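Local coordinates for glutathione S-transferase omega-like 2 (Saccharomyces cerevisiae, PDB 5LKB), which acts as a Xi-class, '1-Cys' thiol transferase that uses glutathione to reduce beta-hydroxyethyl disulfide, dehydroascorbate and dimethylarsinic acid, at residues A[39-44]-A[158-163]; A[217-222]-A[244-249]; A[276-281]-A[320-325]; A[302-307]-A[351-356]. All coordinates share one frame; numbering follows the deposited sequence.

Contact 1: residues A[39-44]-A[158-163]; sequences WLYVSL and VPVLWD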
# COMPACT_ATOMS: atom_id res chain seq x y z
N TRP A 39 15.40 34.54 1.92
CA TRP A 39 14.41 33.76 2.64
C TRP A 39 14.15 32.49 1.84
O TRP A 39 14.27 32.45 0.62
CB TRP A 39 13.08 34.52 2.75
CG TRP A 39 12.36 34.23 4.05
CD1 TRP A 39 11.29 33.43 4.24
CD2 TRP A 39 12.71 34.75 5.31
NE1 TRP A 39 10.94 33.42 5.58
CE2 TRP A 39 11.81 34.25 6.25
CE3 TRP A 39 13.70 35.62 5.75
CZ2 TRP A 39 11.86 34.60 7.59
CZ3 TRP A 39 13.76 35.95 7.04
CH2 TRP A 39 12.85 35.44 7.97
N LEU A 40 13.83 31.44 2.56
CA LEU A 40 13.59 30.13 1.98
C LEU A 40 12.16 29.75 2.34
O LEU A 40 11.87 29.49 3.52
CB LEU A 40 14.63 29.12 2.51
CG LEU A 40 14.49 27.72 1.91
CD1 LEU A 40 14.80 27.81 0.36
CD2 LEU A 40 15.44 26.78 2.58
N TYR A 41 11.27 29.67 1.34
CA TYR A 41 9.88 29.27 1.52
C TYR A 41 9.74 27.82 1.06
O TYR A 41 10.13 27.48 -0.05
CB TYR A 41 8.93 30.12 0.68
CG TYR A 41 8.86 31.60 1.10
CD1 TYR A 41 8.01 32.00 2.13
CD2 TYR A 41 9.65 32.57 0.49
CE1 TYR A 41 7.94 33.32 2.53
CE2 TYR A 41 9.56 33.88 0.88
CZ TYR A 41 8.68 34.26 1.85
OH TYR A 41 8.63 35.60 2.24
N VAL A 42 9.19 26.96 1.93
CA VAL A 42 9.16 25.52 1.68
C VAL A 42 7.80 24.97 2.07
O VAL A 42 7.00 25.62 2.74
CB VAL A 42 10.22 24.76 2.50
CG1 VAL A 42 11.61 25.30 2.25
CG2 VAL A 42 9.93 24.87 3.98
N SER A 43 7.56 23.74 1.61
CA SER A 43 6.66 22.81 2.29
C SER A 43 7.49 21.71 2.91
O SER A 43 8.41 21.21 2.30
CB SER A 43 5.64 22.17 1.35
OG SER A 43 4.91 21.12 2.00
N LEU A 44 7.15 21.32 4.16
CA LEU A 44 7.78 20.13 4.75
C LEU A 44 7.33 18.82 4.12
O LEU A 44 8.05 17.82 4.26
CB LEU A 44 7.44 20.09 6.24
CG LEU A 44 8.09 21.11 7.15
CD1 LEU A 44 7.43 21.22 8.49
CD2 LEU A 44 9.54 20.70 7.30
N VAL A 158 7.16 24.92 -4.70
CA VAL A 158 8.19 25.06 -3.65
C VAL A 158 9.38 24.20 -4.03
O VAL A 158 9.23 23.24 -4.76
CB VAL A 158 7.67 24.71 -2.23
CG1 VAL A 158 6.64 25.71 -1.80
CG2 VAL A 158 7.07 23.29 -2.21
N PRO A 159 10.57 24.51 -3.54
CA PRO A 159 11.01 25.61 -2.68
C PRO A 159 11.19 26.92 -3.47
O PRO A 159 11.43 26.89 -4.69
CB PRO A 159 12.37 25.13 -2.21
CG PRO A 159 12.88 24.39 -3.30
CD PRO A 159 11.72 23.67 -3.89
N VAL A 160 11.17 28.03 -2.74
CA VAL A 160 11.47 29.34 -3.31
C VAL A 160 12.56 29.98 -2.49
O VAL A 160 12.43 30.13 -1.27
CB VAL A 160 10.21 30.21 -3.34
CG1 VAL A 160 10.58 31.66 -3.72
CG2 VAL A 160 9.18 29.67 -4.34
N LEU A 161 13.65 30.39 -3.16
CA LEU A 161 14.72 31.19 -2.54
C LEU A 161 14.51 32.65 -2.98
O LEU A 161 14.52 32.96 -4.18
CB LEU A 161 16.09 30.67 -2.93
CG LEU A 161 17.27 31.47 -2.40
CD1 LEU A 161 17.33 31.39 -0.87
CD2 LEU A 161 18.55 30.98 -3.03
N TRP A 162 14.16 33.49 -2.02
CA TRP A 162 13.57 34.83 -2.20
C TRP A 162 14.56 35.89 -1.75
O TRP A 162 15.23 35.74 -0.73
CB TRP A 162 12.36 34.97 -1.29
CG TRP A 162 11.60 36.32 -1.36
CD1 TRP A 162 11.63 37.33 -0.43
CD2 TRP A 162 10.70 36.75 -2.39
NE1 TRP A 162 10.76 38.31 -0.80
CE2 TRP A 162 10.22 38.03 -2.01
CE3 TRP A 162 10.26 36.21 -3.58
CZ2 TRP A 162 9.27 38.73 -2.78
CZ3 TRP A 162 9.33 36.93 -4.36
CH2 TRP A 162 8.89 38.19 -3.96
N ASP A 163 14.62 37.01 -2.53
CA ASP A 163 15.43 38.17 -2.18
C ASP A 163 14.54 39.26 -1.65
O ASP A 163 13.70 39.79 -2.40
CB ASP A 163 16.20 38.69 -3.40
CG ASP A 163 16.97 39.95 -3.07
OD1 ASP A 163 17.36 40.06 -1.90
OD2 ASP A 163 17.19 40.75 -4.00
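Val158 begins the segment with CB directed at the 39-44 segment, near Ser43. Its CG2, in the crowded position between backbone N and carbonyl carbon, lies 4.0 Å from Ser43 CB, and both methyls lie against Ser43 N, a buried amide with no hydrogen-bond partner. Val158 O bonds a glycerol, probably from the crystallisation liquor. The peptide before Pro159 is cis, the hallmark of the thioredoxin fold in the N-terminal domain of glutathione transferases. Pro159 CA approaches Tyr41 O at 3.3 Å in a CA-H...O contact. Val160 then pairs with Tyr41: Val160 N reaches Tyr41 O and Tyr41 N reaches Val160 O, both nearly straight and in the carbonyl planes. Leu161 faces the other side of the sheet with Leu40, and its CD1 rests 3.6 Å from Trp39 O. Trp162 closes a second pair, its N 2.8 Å from Trp39 O; the return bond from Trp39 N to Trp162 O is more bent, at 149°. With CG anti to the backbone N, the Trp162 indole receives the edge of the Tyr41 ring in an offset edge-to-face stack, planes at 81°, and Tyr41 CE2 touches Trp162 CB at 3.7 Å. Tyr41 OH is held by Glu133 and Trp162 NE1 by Tyr136. The antiparallel ladder adjoins the cis-proline turn and probably helps to set its position, where Val158 binds glutathione beside the nucleophile Cys46.

Contact 2: residues A[217-222]-A[244-249]; sequences DSINNG and EHLDKV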
# COMPACT_ATOMS: atom_id res chain seq x y z
N ASP A 217 15.91 10.73 -12.44
CA ASP A 217 14.92 10.30 -13.40
C ASP A 217 14.15 9.10 -12.89
O ASP A 217 12.96 8.97 -13.20
CB ASP A 217 15.56 9.95 -14.74
CG ASP A 217 15.92 11.19 -15.56
OD1 ASP A 217 15.11 12.15 -15.67
OD2 ASP A 217 17.05 11.20 -16.09
N SER A 218 14.83 8.20 -12.21
CA SER A 218 14.30 6.88 -11.88
C SER A 218 13.74 6.77 -10.46
O SER A 218 12.98 5.83 -10.22
CB SER A 218 15.32 5.76 -12.09
OG SER A 218 16.41 5.81 -11.10
N ILE A 219 14.08 7.66 -9.53
CA ILE A 219 13.70 7.52 -8.12
C ILE A 219 13.04 8.80 -7.67
O ILE A 219 11.86 8.83 -7.31
CB ILE A 219 14.91 7.09 -7.27
CG1 ILE A 219 15.39 5.69 -7.71
CG2 ILE A 219 14.57 7.13 -5.79
CD1 ILE A 219 16.67 5.19 -7.21
N ASN A 220 13.81 9.91 -7.65
CA ASN A 220 13.25 11.17 -7.17
C ASN A 220 12.00 11.55 -7.93
O ASN A 220 10.93 11.80 -7.35
CB ASN A 220 14.26 12.33 -7.25
CG ASN A 220 15.47 12.16 -6.40
OD1 ASN A 220 15.46 11.59 -5.28
ND2 ASN A 220 16.55 12.74 -6.87
N ASN A 221 12.12 11.67 -9.28
CA ASN A 221 10.98 11.88 -10.16
C ASN A 221 10.32 10.57 -10.57
O ASN A 221 9.16 10.59 -10.98
CB ASN A 221 11.39 12.69 -11.41
CG ASN A 221 10.23 13.38 -12.03
OD1 ASN A 221 9.35 13.97 -11.38
ND2 ASN A 221 10.19 13.35 -13.37
N GLY A 222 11.04 9.44 -10.45
CA GLY A 222 10.45 8.17 -10.85
C GLY A 222 9.19 7.84 -10.06
O GLY A 222 8.20 7.38 -10.63
N GLU A 244 13.91 -1.10 -10.49
CA GLU A 244 15.17 -1.47 -11.14
C GLU A 244 16.31 -0.58 -10.64
O GLU A 244 17.42 -1.06 -10.39
CB GLU A 244 15.02 -1.36 -12.64
CG GLU A 244 16.28 -1.55 -13.46
CD GLU A 244 16.03 -1.26 -14.93
OE1 GLU A 244 14.87 -1.31 -15.36
OE2 GLU A 244 17.01 -0.95 -15.65
N HIS A 245 16.00 0.69 -10.41
CA HIS A 245 17.01 1.62 -9.95
C HIS A 245 17.22 1.58 -8.46
O HIS A 245 18.34 1.85 -7.99
CB HIS A 245 16.76 3.00 -10.52
CG HIS A 245 17.06 3.03 -11.97
ND1 HIS A 245 16.13 2.64 -12.91
CD2 HIS A 245 18.20 3.34 -12.65
CE1 HIS A 245 16.68 2.75 -14.12
NE2 HIS A 245 17.93 3.19 -13.98
N LEU A 246 16.20 1.25 -7.67
CA LEU A 246 16.48 0.97 -6.27
C LEU A 246 17.41 -0.23 -6.13
O LEU A 246 18.26 -0.27 -5.24
CB LEU A 246 15.18 0.73 -5.49
CG LEU A 246 14.21 1.89 -5.24
CD1 LEU A 246 12.89 1.41 -4.65
CD2 LEU A 246 14.84 2.94 -4.37
N ASP A 247 17.23 -1.24 -6.99
CA ASP A 247 18.16 -2.36 -7.01
C ASP A 247 19.59 -1.89 -7.26
O ASP A 247 20.50 -2.39 -6.61
CB ASP A 247 17.74 -3.37 -8.07
CG ASP A 247 16.45 -4.08 -7.72
OD1 ASP A 247 16.04 -4.07 -6.54
OD2 ASP A 247 15.92 -4.71 -8.66
N LYS A 248 19.75 -0.90 -8.14
CA LYS A 248 21.09 -0.34 -8.43
C LYS A 248 21.69 0.33 -7.19
O LYS A 248 22.87 0.09 -6.86
CB LYS A 248 21.03 0.61 -9.62
CG LYS A 248 20.76 -0.12 -10.91
CD LYS A 248 20.81 0.77 -12.13
CE LYS A 248 20.20 0.08 -13.34
NZ LYS A 248 20.47 0.97 -14.55
N VAL A 249 20.88 1.14 -6.49
CA VAL A 249 21.34 1.79 -5.27
C VAL A 249 21.71 0.77 -4.21
O VAL A 249 22.72 0.89 -3.52
CB VAL A 249 20.28 2.78 -4.75
CG1 VAL A 249 20.72 3.39 -3.38
CG2 VAL A 249 20.00 3.83 -5.75
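Within the all-helical C-terminal domain of the glutathione transferase fold, the end of helix 205-220, widened into a pi-type turn, packs against the middle of the long helix 232-264. Ile219 bridges the two. Its CB points at the longer helix; CG2 is anti to the backbone N, while CG1 stands beside that N (chi1 -64°) and passes 4.1 Å from His245 CB. An extended chi2 then carries CD1 onto the partner helix, where this one methyl meets backbone and side chains together: it lies 3.8 Å from His245 O, 4.1 Å from Leu246 CD2 and 3.9 Å from Val249 CG2. Leu290 and Thr293 of helix 285-304 also touch Ile219, so the side chain meets two other helices. Ser218, the residue before, meets His245. Its OG, in the crowded position between backbone N and carbonyl carbon, hydrogen-bonds Trp214 O within its own helix, and His245 ND1 likewise bonds Asn241 O. With Ser218 OG and His245 ND1 bonded within their own helices, the contact between the two residues is a CH-pi one: Ser218 CB sits over one face of the His245 imidazole, 3.5 Å from its centroid and 26° off the normal.

Contact 3: residues A[276-281]-A[320-325]; sequences FFTVGD and HLWVRN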
# COMPACT_ATOMS: atom_id res chain seq x y z
N PHE A 276 29.41 5.18 5.65
CA PHE A 276 28.43 4.40 4.85
C PHE A 276 27.52 5.36 4.08
O PHE A 276 26.46 5.75 4.56
CB PHE A 276 27.65 3.46 5.77
CG PHE A 276 26.71 2.55 5.04
CD1 PHE A 276 27.13 1.77 3.96
CD2 PHE A 276 25.40 2.43 5.48
CE1 PHE A 276 26.22 0.92 3.28
CE2 PHE A 276 24.52 1.57 4.84
CZ PHE A 276 24.92 0.80 3.75
N PHE A 277 27.95 5.78 2.88
CA PHE A 277 27.28 6.79 2.06
C PHE A 277 27.27 6.36 0.59
O PHE A 277 27.98 5.44 0.18
CB PHE A 277 27.96 8.18 2.19
CG PHE A 277 28.05 8.66 3.60
CD1 PHE A 277 26.94 9.23 4.21
CD2 PHE A 277 29.22 8.53 4.34
CE1 PHE A 277 27.00 9.67 5.50
CE2 PHE A 277 29.27 8.97 5.63
CZ PHE A 277 28.13 9.54 6.22
N THR A 278 26.40 7.00 -0.18
CA THR A 278 26.18 6.58 -1.57
C THR A 278 27.40 6.83 -2.44
O THR A 278 27.72 6.00 -3.31
CB THR A 278 24.96 7.26 -2.20
OG1 THR A 278 25.01 8.69 -2.03
CG2 THR A 278 23.64 6.69 -1.58
N VAL A 279 28.07 7.97 -2.26
CA VAL A 279 29.20 8.38 -3.10
C VAL A 279 30.39 8.65 -2.19
O VAL A 279 30.30 9.44 -1.24
CB VAL A 279 28.85 9.60 -3.96
CG1 VAL A 279 30.06 10.07 -4.76
CG2 VAL A 279 27.76 9.25 -4.86
N GLY A 280 31.48 7.94 -2.45
CA GLY A 280 32.65 8.03 -1.62
C GLY A 280 32.41 7.55 -0.20
O GLY A 280 31.56 6.70 0.07
N ASP A 281 33.15 8.15 0.72
CA ASP A 281 33.15 7.72 2.11
C ASP A 281 32.72 8.82 3.07
O ASP A 281 33.00 8.74 4.26
CB ASP A 281 34.53 7.16 2.47
CG ASP A 281 35.62 8.18 2.31
OD1 ASP A 281 35.38 9.25 1.73
OD2 ASP A 281 36.74 7.91 2.79
N HIS A 320 17.81 0.57 3.69
CA HIS A 320 17.14 0.76 4.96
C HIS A 320 18.14 1.13 6.08
O HIS A 320 17.84 1.95 6.95
CB HIS A 320 16.34 -0.52 5.30
CG HIS A 320 15.42 -0.37 6.49
ND1 HIS A 320 15.20 -1.40 7.36
CD2 HIS A 320 14.64 0.66 6.92
CE1 HIS A 320 14.33 -1.04 8.27
NE2 HIS A 320 13.98 0.21 8.05
N LEU A 321 19.31 0.49 6.10
CA LEU A 321 20.32 0.84 7.08
C LEU A 321 20.84 2.26 6.86
O LEU A 321 20.90 3.06 7.80
CB LEU A 321 21.44 -0.18 6.98
CG LEU A 321 22.64 0.10 7.88
CD1 LEU A 321 22.28 -0.01 9.30
CD2 LEU A 321 23.74 -0.91 7.50
N TRP A 322 21.10 2.60 5.59
CA TRP A 322 21.59 3.92 5.23
C TRP A 322 20.61 5.03 5.62
O TRP A 322 21.01 6.07 6.14
CB TRP A 322 21.92 3.88 3.74
CG TRP A 322 22.12 5.21 3.08
CD1 TRP A 322 23.31 5.91 2.95
CD2 TRP A 322 21.13 6.02 2.46
NE1 TRP A 322 23.07 7.07 2.30
CE2 TRP A 322 21.75 7.17 1.97
CE3 TRP A 322 19.74 5.88 2.27
CZ2 TRP A 322 21.05 8.18 1.30
CZ3 TRP A 322 19.05 6.84 1.62
CH2 TRP A 322 19.69 7.99 1.15
N VAL A 323 19.30 4.84 5.37
CA VAL A 323 18.37 5.93 5.60
C VAL A 323 18.11 6.09 7.09
O VAL A 323 17.90 7.20 7.58
CB VAL A 323 17.08 5.74 4.76
CG1 VAL A 323 16.12 4.69 5.39
CG2 VAL A 323 16.30 7.02 4.68
N ARG A 324 18.10 4.97 7.83
CA ARG A 324 17.95 5.03 9.27
C ARG A 324 19.16 5.69 9.91
O ARG A 324 18.99 6.47 10.86
CB ARG A 324 17.72 3.64 9.88
CG ARG A 324 16.31 3.17 9.60
CD ARG A 324 16.11 1.79 10.19
NE ARG A 324 16.96 0.78 9.58
CZ ARG A 324 17.19 -0.41 10.13
NH1 ARG A 324 16.67 -0.71 11.30
NH2 ARG A 324 17.98 -1.29 9.51
N ASN A 325 20.36 5.42 9.40
CA ASN A 325 21.55 6.09 9.94
C ASN A 325 21.43 7.60 9.77
O ASN A 325 21.70 8.38 10.70
CB ASN A 325 22.83 5.58 9.26
CG ASN A 325 24.09 6.27 9.80
OD1 ASN A 325 24.28 6.34 11.00
ND2 ASN A 325 24.92 6.73 8.91
O HOH W 1 24.22 6.22 6.18
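Phe276 holds its CG anti to the backbone N (chi1 -175°), which sends the ring from the irregular loop 276-281 onto helix 317-329. One meta carbon does the touching: CE2 lies 3.6 Å from Trp322 CB and 3.7 Å from Leu321 CD2, and the Phe276 and Trp322 side chains cross at about a right angle. Trp322 CG is also anti to its own N (chi1 165°), which turns the CD1-NE1 side of its indole to the loop. The CD1 edge of that ring, near its plane, is 3.5 Å from Phe276 O. Further on, Thr278 places CG2 beside the backbone N and 3.9 Å from Trp322 NE1; OG1 takes the crowded position. This rotamer turns the methyl to the indole and the hydroxyl to Asp287. Asp287 OD1 bonds both Thr278 OG1 and Trp322 NE1, so one carboxylate oxygen ties the two side chains together.

A water links the loop carbonyl to both a helix carbonyl and the Asn325 amide: it donates 2.8 Å to Phe276 O and 3.2 Å to Trp322 O, and accepts at 2.9 Å from Asn325 ND2. Asn325, extended at chi1, has its OD1 held by Asn329, which helps fix the amide's rotation. Leu253, Tyr257 and Leu260 of helix 232-264 also pack on Phe276, and Leu253 touches Trp322 as well. The arrangement belongs to the helical C-terminal domain of glutathione transferases, where this loop leads into the core helix 285-304.

Contact 4: residues A[302-307]-A[351-356]; sequences VQHFKC and TRINPL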
# COMPACT_ATOMS: atom_id res chain seq x y z
N VAL A 302 4.72 3.90 -1.35
CA VAL A 302 4.24 2.52 -1.49
C VAL A 302 2.71 2.48 -1.71
O VAL A 302 2.24 1.98 -2.74
CB VAL A 302 4.67 1.67 -0.29
CG1 VAL A 302 3.97 0.30 -0.31
CG2 VAL A 302 6.15 1.43 -0.33
N GLN A 303 1.93 3.01 -0.78
CA GLN A 303 0.48 2.95 -0.90
C GLN A 303 -0.07 3.94 -1.89
O GLN A 303 -0.99 3.62 -2.67
CB GLN A 303 -0.17 3.16 0.46
CG GLN A 303 -1.64 2.93 0.58
CD GLN A 303 -2.52 3.99 -0.01
OE1 GLN A 303 -2.20 5.18 0.03
NE2 GLN A 303 -3.65 3.58 -0.56
N HIS A 304 0.39 5.16 -1.82
CA HIS A 304 -0.26 6.27 -2.45
C HIS A 304 0.16 6.39 -3.90
O HIS A 304 -0.69 6.70 -4.78
CB HIS A 304 0.11 7.56 -1.72
CG HIS A 304 -0.53 8.79 -2.28
ND1 HIS A 304 -1.87 9.10 -2.12
CD2 HIS A 304 0.04 9.83 -2.95
CE1 HIS A 304 -2.10 10.26 -2.73
NE2 HIS A 304 -0.97 10.70 -3.26
N PHE A 305 1.44 6.21 -4.19
CA PHE A 305 1.93 6.21 -5.57
C PHE A 305 2.07 4.79 -6.13
O PHE A 305 2.55 4.60 -7.25
CB PHE A 305 3.28 6.95 -5.70
CG PHE A 305 3.18 8.48 -5.69
CD1 PHE A 305 1.94 9.17 -5.75
CD2 PHE A 305 4.34 9.26 -5.70
CE1 PHE A 305 1.84 10.58 -5.81
CE2 PHE A 305 4.26 10.64 -5.80
CZ PHE A 305 3.00 11.32 -5.82
N LYS A 306 1.61 3.77 -5.41
CA LYS A 306 1.56 2.40 -5.90
C LYS A 306 2.93 1.86 -6.25
O LYS A 306 3.07 0.94 -7.07
CB LYS A 306 0.54 2.21 -7.05
CG LYS A 306 -0.84 2.77 -6.75
CD LYS A 306 -1.75 2.59 -7.98
CE LYS A 306 -3.18 3.08 -7.63
NZ LYS A 306 -3.42 4.50 -7.10
N CYS A 307 3.96 2.33 -5.51
CA CYS A 307 5.32 1.88 -5.73
C CYS A 307 5.56 0.76 -4.75
O CYS A 307 6.24 0.88 -3.74
CB CYS A 307 6.23 3.04 -5.41
SG CYS A 307 6.28 4.32 -6.75
N THR A 351 -6.65 14.24 -5.27
CA THR A 351 -8.01 13.72 -5.37
C THR A 351 -8.17 12.65 -6.42
O THR A 351 -9.09 11.82 -6.29
CB THR A 351 -8.96 14.88 -5.74
OG1 THR A 351 -8.66 16.01 -4.90
CG2 THR A 351 -10.39 14.48 -5.54
N ARG A 352 -7.36 12.66 -7.47
CA ARG A 352 -7.48 11.65 -8.51
C ARG A 352 -6.80 10.34 -8.15
O ARG A 352 -6.94 9.35 -8.88
CB ARG A 352 -6.97 12.16 -9.84
CG ARG A 352 -7.76 13.38 -10.35
CD ARG A 352 -7.65 13.50 -11.88
NE ARG A 352 -6.31 13.89 -12.26
CZ ARG A 352 -5.83 15.13 -12.12
NH1 ARG A 352 -6.60 16.08 -11.60
NH2 ARG A 352 -4.58 15.43 -12.48
N ILE A 353 -6.12 10.31 -7.02
CA ILE A 353 -5.55 9.10 -6.44
C ILE A 353 -6.37 8.63 -5.25
O ILE A 353 -6.68 7.44 -5.12
CB ILE A 353 -4.08 9.34 -6.05
CG1 ILE A 353 -3.20 9.56 -7.27
CG2 ILE A 353 -3.54 8.13 -5.25
CD1 ILE A 353 -1.84 10.10 -6.91
N ASN A 354 -6.70 9.53 -4.35
CA ASN A 354 -7.34 9.21 -3.07
C ASN A 354 -8.57 10.09 -3.02
O ASN A 354 -8.51 11.20 -2.47
CB ASN A 354 -6.37 9.45 -1.91
CG ASN A 354 -6.90 9.00 -0.56
OD1 ASN A 354 -8.09 9.14 -0.23
ND2 ASN A 354 -6.00 8.43 0.26
N PRO A 355 -9.70 9.65 -3.59
CA PRO A 355 -10.81 10.59 -3.80
C PRO A 355 -11.46 11.07 -2.54
O PRO A 355 -11.94 12.21 -2.49
CB PRO A 355 -11.82 9.83 -4.67
CG PRO A 355 -11.15 8.65 -5.16
CD PRO A 355 -9.90 8.37 -4.27
N LEU A 356 -11.47 10.27 -1.49
CA LEU A 356 -12.09 10.67 -0.24
C LEU A 356 -11.12 11.31 0.74
O LEU A 356 -11.52 11.73 1.82
CB LEU A 356 -12.75 9.46 0.41
CG LEU A 356 -13.71 8.70 -0.48
CD1 LEU A 356 -14.48 7.70 0.35
CD2 LEU A 356 -14.64 9.66 -1.24
O HOH W 2 -3.57 7.37 -0.82
O HOH W 3 -6.01 5.01 -6.22
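Helix 285-304 frays into a weakly bonded last turn and the chain then swings through a left-handed backbone conformation at Lys306 (phi 61°, psi 32°); His304 CA is 7.2 Å from Ile353 CA in the irregular loop 351-356. Ile353 is the residue that fills the join. Its CG2, anti to the backbone N, lies over one face of the His304 imidazole in a CH-pi contact, 3.9 Å from the ring centroid. The other branch sends CD1 to the edge of the Phe305 ring, 3.9 Å from CE1. The join lies in the helical C-terminal domain of the glutathione transferase fold, at the dimer interface: Gln303 O bonds Gln303 NE2 of the second subunit, and Asn354 packs on Lys306 of that subunit. No direct hydrogen bond joins the two segments; waters do it. One water lies in the plane of the His304 ring at its ND1, 2.8 Å away, donates 2.7 Å to Gln303 OE1, and accepts 2.9 Å from Asn354 ND2, which also bonds Ile358 O. His304 NE2 is paired with His350 ND1, so both imidazole nitrogens are engaged. A second water accepts from Lys306 NZ at 2.8 Å, where the bent end of that chain passes Ile353, and donates to Ile353 O at 2.8 Å.

Contact 1 belongs to the thioredoxin-like domain and contacts 2, 3 and 4 to the helical one; the centre of contact 1 lies 26 to 27 Å from the centres of the other three, with contacts 2 and 3 across the chain's centre from it. Contact 1 alone includes a glutathione-binding residue, Val158, next to Cys46. Segment 217-222 of contact 2 reaches the glutathione site through Asn221 OD1, which bonds Arg15 NE; in contact 4 the Phe305 side chain is about 7 Å from that of Arg15. Contact 3 is remote from the site. Contacts 2 and 3 have nearest atoms about 5 Å apart, as do contacts 2 and 4. Along the sequence, contacts 3 and 4 interleave, although their centres are 29 Å apart.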